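Local coordinates for glucan-binding protein C, GbpC (Streptococcus mutans UA159, PDB 5UQZ), which probably binds glucan at the streptococcal cell surface and mediates both sucrose-independent and sucrose-dependent adherence, and carries a calcium ion, at residues 67-72 against 139-144; 34-39 against 342-347. All coordinates share one frame; numbering follows the deposited sequence.

Contact 1: residues 67-72 against 139-144; sequences INEPEA and IVNSKY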
ATOM      1  N   ILE A  67     -14.487   2.850   1.286  1.00 10.06           N
ATOM      2  CA  ILE A  67     -13.584   2.401   0.236  1.00 13.01           C
ATOM      3  C   ILE A  67     -13.395   3.367  -0.891  1.00 14.31           C
ATOM      4  O   ILE A  67     -12.352   3.344  -1.555  1.00 18.65           O
ATOM      5  CB  ILE A  67     -13.943   1.026  -0.292  1.00 17.60           C
ATOM      6  CG1 ILE A  67     -12.949   0.553  -1.345  1.00 23.79           C
ATOM      7  CG2 ILE A  67     -15.230   1.023  -0.786  1.00 13.84           C
ATOM      8  CD1 ILE A  67     -11.433   0.798  -0.863  1.00 31.27           C
ATOM      9  N   ASN A  68     -14.375   4.185  -1.167  1.00 10.73           N
ATOM     10  CA  ASN A  68     -14.299   5.035  -2.364  1.00 18.01           C
ATOM     11  C   ASN A  68     -15.047   6.322  -2.061  1.00 11.76           C
ATOM     12  O   ASN A  68     -16.253   6.248  -1.907  1.00 15.23           O
ATOM     13  CB  ASN A  68     -15.009   4.211  -3.500  1.00 20.17           C
ATOM     14  CG  ASN A  68     -15.306   4.973  -4.781  1.00 26.37           C
ATOM     15  OD1 ASN A  68     -14.416   5.574  -5.377  1.00 26.88           O
ATOM     16  ND2 ASN A  68     -16.566   4.851  -5.274  1.00 27.25           N
ATOM     17  N   GLU A  69     -14.364   7.472  -1.985  1.00  8.85           N
ATOM     18  CA  GLU A  69     -15.039   8.741  -1.710  1.00  8.24           C
ATOM     19  C   GLU A  69     -14.482   9.792  -2.648  1.00  9.07           C
ATOM     20  O   GLU A  69     -13.772  10.727  -2.251  1.00  8.82           O
ATOM     21  CB  GLU A  69     -14.892   9.141  -0.237  1.00  8.54           C
ATOM     22  CG  GLU A  69     -15.736   8.239   0.687  1.00  9.91           C
ATOM     23  CD  GLU A  69     -17.247   8.344   0.417  1.00  8.77           C
ATOM     24  OE1 GLU A  69     -17.712   9.271  -0.290  1.00  8.69           O
ATOM     25  OE2 GLU A  69     -18.004   7.475   0.936  1.00  8.99           O
ATOM     26  N   PRO A  70     -14.814   9.679  -3.940  1.00  9.58           N
ATOM     27  CA  PRO A  70     -14.161  10.523  -4.944  1.00 11.64           C
ATOM     28  C   PRO A  70     -14.705  11.941  -4.986  1.00 10.49           C
ATOM     29  O   PRO A  70     -14.148  12.779  -5.697  1.00 14.02           O
ATOM     30  CB  PRO A  70     -14.451   9.782  -6.276  1.00 13.94           C
ATOM     31  CG  PRO A  70     -15.752   9.110  -6.012  1.00 16.09           C
ATOM     32  CD  PRO A  70     -15.729   8.698  -4.542  1.00 13.14           C
ATOM     33  N   GLU A  71     -15.759  12.247  -4.236  1.00 11.01           N
ATOM     34  CA  GLU A  71     -16.338  13.587  -4.180  1.00 10.58           C
ATOM     35  C   GLU A  71     -15.922  14.340  -2.932  1.00  8.77           C
ATOM     36  O   GLU A  71     -16.379  15.463  -2.746  1.00  9.78           O
ATOM     37  CB  GLU A  71     -17.889  13.525  -4.218  1.00 13.67           C
ATOM     38  CG  GLU A  71     -18.412  12.729  -5.377  1.00 18.49           C
ATOM     39  CD  GLU A  71     -19.921  12.595  -5.391  1.00 18.49           C
ATOM     40  OE1 GLU A  71     -20.651  13.495  -4.924  1.00 25.77           O
ATOM     41  OE2 GLU A  71     -20.414  11.578  -5.925  1.00 17.30           O
ATOM     42  N   ALA A  72     -15.130  13.731  -2.062  1.00  8.64           N
ATOM     43  CA  ALA A  72     -14.884  14.342  -0.756  1.00  8.65           C
ATOM     44  C   ALA A  72     -14.076  15.630  -0.912  1.00  7.54           C
ATOM     45  O   ALA A  72     -13.269  15.778  -1.841  1.00  9.16           O
ATOM     46  CB  ALA A  72     -14.157  13.364   0.144  1.00  8.79           C
ATOM     47  N   ILE A 139     -19.319  12.990   1.831  1.00  8.04           N
ATOM     48  CA  ILE A 139     -19.098  11.535   1.947  1.00  7.39           C
ATOM     49  C   ILE A 139     -20.393  10.895   1.485  1.00  7.49           C
ATOM     50  O   ILE A 139     -21.475  11.141   2.058  1.00  8.56           O
ATOM     51  CB  ILE A 139     -18.787  11.151   3.397  1.00  7.64           C
ATOM     52  CG1 ILE A 139     -17.645  11.998   3.986  1.00  8.83           C
ATOM     53  CG2 ILE A 139     -18.470   9.667   3.463  1.00  8.55           C
ATOM     54  CD1 ILE A 139     -16.370  12.009   3.202  1.00 10.07           C
ATOM     55  N   VAL A 140     -20.286  10.096   0.401  1.00  7.93           N
ATOM     56  CA  VAL A 140     -21.477   9.671  -0.321  1.00  8.75           C
ATOM     57  C   VAL A 140     -21.680   8.175  -0.349  1.00  8.86           C
ATOM     58  O   VAL A 140     -22.823   7.745  -0.599  1.00 10.71           O
ATOM     59  CB  VAL A 140     -21.504  10.232  -1.767  1.00 10.47           C
ATOM     60  CG1 VAL A 140     -21.353  11.718  -1.754  1.00 10.86           C
ATOM     61  CG2 VAL A 140     -20.502   9.562  -2.695  1.00 12.36           C
ATOM     62  N   ASN A 141     -20.644   7.362  -0.083  1.00  8.79           N
ATOM     63  CA  ASN A 141     -20.687   5.906  -0.301  1.00 10.04           C
ATOM     64  C   ASN A 141     -20.459   5.115   0.963  1.00  9.92           C
ATOM     65  O   ASN A 141     -20.338   3.891   0.835  1.00 14.71           O
ATOM     66  CB  ASN A 141     -19.590   5.488  -1.289  1.00 11.64           C
ATOM     67  CG  ASN A 141     -19.829   6.040  -2.664  1.00 12.84           C
ATOM     68  OD1 ASN A 141     -20.960   6.072  -3.133  1.00 14.05           O
ATOM     69  ND2 ASN A 141     -18.753   6.505  -3.317  1.00 14.55           N
ATOM     70  N   SER A 142     -20.268   5.736   2.113  1.00  7.72           N
ATOM     71  CA  SER A 142     -19.694   5.051   3.256  1.00  6.84           C
ATOM     72  C   SER A 142     -20.684   4.925   4.413  1.00  6.41           C
ATOM     73  O   SER A 142     -21.559   5.781   4.605  1.00  7.46           O
ATOM     74  CB  SER A 142     -18.417   5.768   3.714  1.00  7.79           C
ATOM     75  OG  SER A 142     -17.433   5.689   2.692  1.00  9.55           O
ATOM     76  N   LYS A 143     -20.510   3.863   5.215  1.00  7.12           N
ATOM     77  CA  LYS A 143     -21.378   3.650   6.370  1.00  7.00           C
ATOM     78  C   LYS A 143     -20.627   2.797   7.374  1.00  7.03           C
ATOM     79  O   LYS A 143     -19.643   2.118   7.038  1.00  7.64           O
ATOM     80  CB  LYS A 143     -22.679   2.951   5.968  1.00  9.15           C
ATOM     81  CG  LYS A 143     -22.518   1.565   5.450  1.00 11.72           C
ATOM     82  CD  LYS A 143     -23.867   0.881   5.223  1.00 14.98           C
ATOM     83  CE  LYS A 143     -23.633  -0.568   4.720  1.00 17.93           C
ATOM     84  NZ  LYS A 143     -24.862  -1.420   4.865  1.00 24.22           N
ATOM     85  N   TYR A 144     -21.126   2.802   8.604  1.00  6.87           N
ATOM     86  CA  TYR A 144     -20.621   1.886   9.641  1.00  7.32           C
ATOM     87  C   TYR A 144     -21.828   1.312  10.364  1.00  7.15           C
ATOM     88  O   TYR A 144     -22.601   2.072  10.950  1.00  7.51           O
ATOM     89  CB  TYR A 144     -19.717   2.630  10.634  1.00  7.70           C
ATOM     90  CG  TYR A 144     -19.348   1.734  11.781  1.00  7.00           C
ATOM     91  CD1 TYR A 144     -18.344   0.768  11.639  1.00  7.33           C
ATOM     92  CD2 TYR A 144     -20.022   1.825  12.982  1.00  6.72           C
ATOM     93  CE1 TYR A 144     -18.029  -0.111  12.689  1.00  7.47           C
ATOM     94  CE2 TYR A 144     -19.693   0.970  14.063  1.00  7.86           C
ATOM     95  CZ  TYR A 144     -18.688  -0.014  13.908  1.00  7.25           C
ATOM     96  OH  TYR A 144     -18.315  -0.863  14.928  1.00  7.74           O
TER
HETATM   97  O   HOH W   1     -17.017   3.764   0.546  1.00 13.87           O
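The carboxylate of Glu69 takes three hydrogen bonds from the loop Val140 to Ser142. OE1 of Glu69 accepts the backbone N of Val140 at 2.8 Å, with a nearly straight N-H angle of 174°. OE2 of Glu69 is gripped twice. Its syn lone pair receives the backbone N of Asn141, and its anti lone pair receives OG of Ser142 at 2.6 Å. These bonds pin both oxygens and should fix the rotation of the carboxylate. The bend at chi2 (-63°) brings CD of Glu69 round to these donors. CG2 of Ile139 packs against the same group, 3.4 Å from OE2 of Glu69. ND2 of Asn141 donates to O of Asn68 at 2.9 Å, from above the carbonyl plane. Contact 1 thus joins the loop between strands 64-65 and 73-77 to the link between strands 132-137 and 143-144. Both lie in the GbpC family region, which folds as a beta-supersandwich. At the turn Glu69-Ala72, of type I, CB of Ala72 meets CD1 of Ile139 at 4.0 Å. Glu71 crosses Val140 at about a right angle, its OE1 3.7 Å from CG1 of Val140. A water accepts from N of Ile67 and donates to OG of Ser142. Further out, Asp175 accepts the backbone N of Glu69, and His174 is hydrogen-bonded to O of Ala72.

Contact 2: residues 34-39 against 342-347; sequences EYEAQK and GAKPTP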
ATOM      1  N   GLU A  34       3.940 -20.170  -7.389  1.00 15.22           N
ATOM      2  CA  GLU A  34       3.064 -19.082  -6.987  1.00 14.10           C
ATOM      3  C   GLU A  34       1.656 -19.596  -6.758  1.00 13.14           C
ATOM      4  O   GLU A  34       1.000 -19.211  -5.787  1.00 13.59           O
ATOM      5  CB  GLU A  34       3.047 -17.980  -8.043  1.00 15.32           C
ATOM      6  CG  GLU A  34       4.331 -17.209  -8.148  1.00 17.75           C
ATOM      7  CD  GLU A  34       4.161 -15.921  -8.938  1.00 20.53           C
ATOM      8  OE1 GLU A  34       3.038 -15.580  -9.385  1.00 25.99           O
ATOM      9  OE2 GLU A  34       5.163 -15.217  -9.089  1.00 23.25           O
ATOM     10  N   TYR A  35       1.183 -20.473  -7.646  1.00 14.64           N
ATOM     11  CA  TYR A  35      -0.146 -21.046  -7.526  1.00 14.76           C
ATOM     12  C   TYR A  35      -0.286 -21.808  -6.220  1.00 14.94           C
ATOM     13  O   TYR A  35      -1.299 -21.692  -5.516  1.00 15.19           O
ATOM     14  CB  TYR A  35      -0.394 -21.998  -8.705  1.00 16.27           C
ATOM     15  CG  TYR A  35      -1.685 -22.728  -8.556  1.00 18.26           C
ATOM     16  CD1 TYR A  35      -2.886 -22.144  -8.954  1.00 20.90           C
ATOM     17  CD2 TYR A  35      -1.722 -23.974  -7.960  1.00 20.55           C
ATOM     18  CE1 TYR A  35      -4.061 -22.801  -8.815  1.00 24.11           C
ATOM     19  CE2 TYR A  35      -2.934 -24.645  -7.782  1.00 22.34           C
ATOM     20  CZ  TYR A  35      -4.088 -24.033  -8.207  1.00 23.47           C
ATOM     21  OH  TYR A  35      -5.301 -24.673  -8.087  1.00 31.11           O
ATOM     22  N   GLU A  36       0.712 -22.632  -5.880  1.00 15.98           N
ATOM     23  CA  GLU A  36       0.593 -23.413  -4.663  1.00 17.13           C
ATOM     24  C   GLU A  36       0.528 -22.508  -3.441  1.00 14.80           C
ATOM     25  O   GLU A  36      -0.215 -22.790  -2.484  1.00 14.43           O
ATOM     26  CB  GLU A  36       1.733 -24.416  -4.560  1.00 19.81           C
ATOM     27  CG  GLU A  36       1.703 -25.510  -5.641  1.00 24.08           C
ATOM     28  CD  GLU A  36       0.455 -26.385  -5.604  1.00 32.90           C
ATOM     29  OE1 GLU A  36      -0.175 -26.532  -4.536  1.00 36.69           O
ATOM     30  OE2 GLU A  36       0.127 -26.978  -6.660  1.00 38.36           O
ATOM     31  N   ALA A  37       1.308 -21.408  -3.439  1.00 13.39           N
ATOM     32  CA  ALA A  37       1.221 -20.491  -2.303  1.00 12.49           C
ATOM     33  C   ALA A  37      -0.137 -19.797  -2.241  1.00 11.28           C
ATOM     34  O   ALA A  37      -0.756 -19.705  -1.160  1.00 11.51           O
ATOM     35  CB  ALA A  37       2.324 -19.462  -2.444  1.00 14.17           C
ATOM     36  N   GLN A  38      -0.644 -19.340  -3.385  1.00 11.60           N
ATOM     37  CA  GLN A  38      -1.940 -18.668  -3.384  1.00 12.22           C
ATOM     38  C   GLN A  38      -3.048 -19.624  -2.995  1.00 11.63           C
ATOM     39  O   GLN A  38      -3.965 -19.255  -2.244  1.00 11.36           O
ATOM     40  CB  GLN A  38      -2.252 -18.137  -4.773  1.00 13.56           C
ATOM     41  CG  GLN A  38      -1.416 -16.978  -5.177  1.00 17.25           C
ATOM     42  CD  GLN A  38      -1.658 -16.571  -6.599  1.00 20.92           C
ATOM     43  OE1 GLN A  38      -0.828 -16.814  -7.492  1.00 26.94           O
ATOM     44  NE2 GLN A  38      -2.779 -15.936  -6.816  1.00 20.46           N
ATOM     45  N   LYS A  39      -2.977 -20.852  -3.515  1.00 11.69           N
ATOM     46  CA  LYS A  39      -4.018 -21.822  -3.203  1.00 12.71           C
ATOM     47  C   LYS A  39      -4.029 -22.146  -1.711  1.00 12.40           C
ATOM     48  O   LYS A  39      -5.091 -22.221  -1.097  1.00 12.98           O
ATOM     49  CB  LYS A  39      -3.773 -23.081  -4.026  1.00 13.82           C
ATOM     50  CG  LYS A  39      -4.846 -24.133  -3.820  1.00 16.85           C
ATOM     51  CD  LYS A  39      -6.179 -23.732  -4.451  1.00 23.45           C
ATOM     52  CE  LYS A  39      -7.165 -24.931  -4.586  1.00 26.67           C
ATOM     53  NZ  LYS A  39      -8.513 -24.466  -4.984  1.00 31.41           N
ATOM     54  N   GLY A 342      -7.768 -19.955  -9.268  1.00 17.32           N
ATOM     55  CA  GLY A 342      -8.217 -20.690 -10.446  1.00 21.39           C
ATOM     56  C   GLY A 342      -7.554 -22.058 -10.566  1.00 22.29           C
ATOM     57  O   GLY A 342      -7.208 -22.706  -9.573  1.00 24.09           O
ATOM     58  N   ALA A 343      -7.372 -22.494 -11.805  1.00 24.74           N
ATOM     59  CA  ALA A 343      -6.846 -23.828 -12.093  1.00 25.19           C
ATOM     60  C   ALA A 343      -5.329 -23.831 -12.027  1.00 24.35           C
ATOM     61  O   ALA A 343      -4.674 -22.838 -12.348  1.00 25.92           O
ATOM     62  CB  ALA A 343      -7.281 -24.301 -13.483  1.00 26.53           C
ATOM     63  N   LYS A 344      -4.775 -24.960 -11.588  1.00 23.02           N
ATOM     64  CA  LYS A 344      -3.331 -25.098 -11.536  1.00 22.85           C
ATOM     65  C   LYS A 344      -2.714 -24.914 -12.923  1.00 23.27           C
ATOM     66  O   LYS A 344      -3.269 -25.375 -13.925  1.00 26.58           O
ATOM     67  CB  LYS A 344      -2.962 -26.460 -10.953  1.00 24.83           C
ATOM     68  CG  LYS A 344      -1.493 -26.680 -10.741  1.00 27.04           C
ATOM     69  CD  LYS A 344      -1.178 -28.139 -10.589  1.00 31.97           C
ATOM     70  CE  LYS A 344       0.048 -28.349  -9.727  1.00 35.40           C
ATOM     71  NZ  LYS A 344       0.811 -29.550 -10.143  1.00 39.43           N
ATOM     72  N   PRO A 345      -1.598 -24.216 -13.023  1.00 23.32           N
ATOM     73  CA  PRO A 345      -0.894 -24.110 -14.304  1.00 24.41           C
ATOM     74  C   PRO A 345      -0.589 -25.479 -14.891  1.00 26.18           C
ATOM     75  O   PRO A 345      -0.362 -26.458 -14.172  1.00 29.36           O
ATOM     76  CB  PRO A 345       0.405 -23.379 -13.930  1.00 25.11           C
ATOM     77  CG  PRO A 345       0.099 -22.627 -12.690  1.00 24.80           C
ATOM     78  CD  PRO A 345      -0.910 -23.485 -11.947  1.00 24.25           C
ATOM     79  N   THR A 346      -0.600 -25.531 -16.204  1.00 27.98           N
ATOM     80  CA  THR A 346      -0.273 -26.748 -16.945  1.00 28.44           C
ATOM     81  C   THR A 346       1.026 -26.545 -17.719  1.00 30.04           C
ATOM     82  O   THR A 346       1.290 -25.435 -18.202  1.00 29.11           O
ATOM     83  CB  THR A 346      -1.397 -27.117 -17.918  1.00 30.85           C
ATOM     84  OG1 THR A 346      -1.688 -25.988 -18.752  1.00 36.61           O
ATOM     85  CG2 THR A 346      -2.660 -27.516 -17.148  1.00 31.68           C
ATOM     86  N   PRO A 347       1.858 -27.587 -17.834  1.00 30.45           N
ATOM     87  CA  PRO A 347       3.156 -27.406 -18.465  1.00 29.42           C
ATOM     88  C   PRO A 347       2.997 -27.206 -19.959  1.00 26.51           C
ATOM     89  O   PRO A 347       2.022 -27.688 -20.562  1.00 29.26           O
ATOM     90  CB  PRO A 347       3.884 -28.728 -18.164  1.00 31.37           C
ATOM     91  CG  PRO A 347       2.821 -29.700 -17.924  1.00 31.63           C
ATOM     92  CD  PRO A 347       1.708 -28.937 -17.263  1.00 31.43           C
TER
HETATM   93  O   HOH W   2      -8.639 -22.682  -6.849  1.00 39.28           O
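Tyr35 lays one face of its ring over the backbone of Lys344. CA of Lys344 stands 3.6 Å from the centroid of the Tyr35 ring and 13° off its normal, a CH-pi contact over the centre of the face. The side chain of Lys344 then crosses the ring at about a right angle. Its CB lies 3.7 Å from CE2 of Tyr35. CD of Pro345 packs obliquely at the other end of the ring, 3.6 Å from CG of Tyr35. On the opposite face lies CB of Lys39, one helical turn further on and offset toward the rim. CG of Tyr35 is anti to the backbone N (chi1 174°), and CB points toward the loop. Its hydroxyl OH donates to O of Gly342 at 3.1 Å, and this oxygen lies near the ring plane. The same carbonyl takes a second bond from a water, which in turn accepts from NZ of Lys39 at 2.6 Å. Lys39 also forms a salt bridge with Glu43. At the edge of the Tyr35 ring, in its plane, OE2 of Glu36 comes 3.4 Å from CE of Lys344. NZ of Lys344 is 4.4 Å from this oxygen, beyond a salt bridge, so any attraction is probably modest. Pro345 touches Asp31 and Tyr28 as well, about one and two turns before Tyr35. Here an irregular, proline-containing C-terminal segment runs beside helix 3-51, within its predicted coiled-coil part, held at the protein surface by a CH-pi contact, the Tyr35 hydroxyl bond and a water bridge.

In the fold
Contact 1 and contact 2 do not touch. Their centres lie 36 Å apart, and their nearest atoms about 20 Å. Contact 1 is partly buried and joins two loops of the beta-rich domain; its centre lies about 19 Å from the centre of the chain. Contact 2 lies on the surface, its centre about 25 Å from that of the chain, where the C-terminal segment meets the long N-terminal helix. Both segments of contact 1 fall between those of contact 2 in the sequence, so contact 2 brings together parts near the two ends of the chain. Neither belongs to the calcium site formed by Ser224, Asn226 and Glu237; both lie away from it.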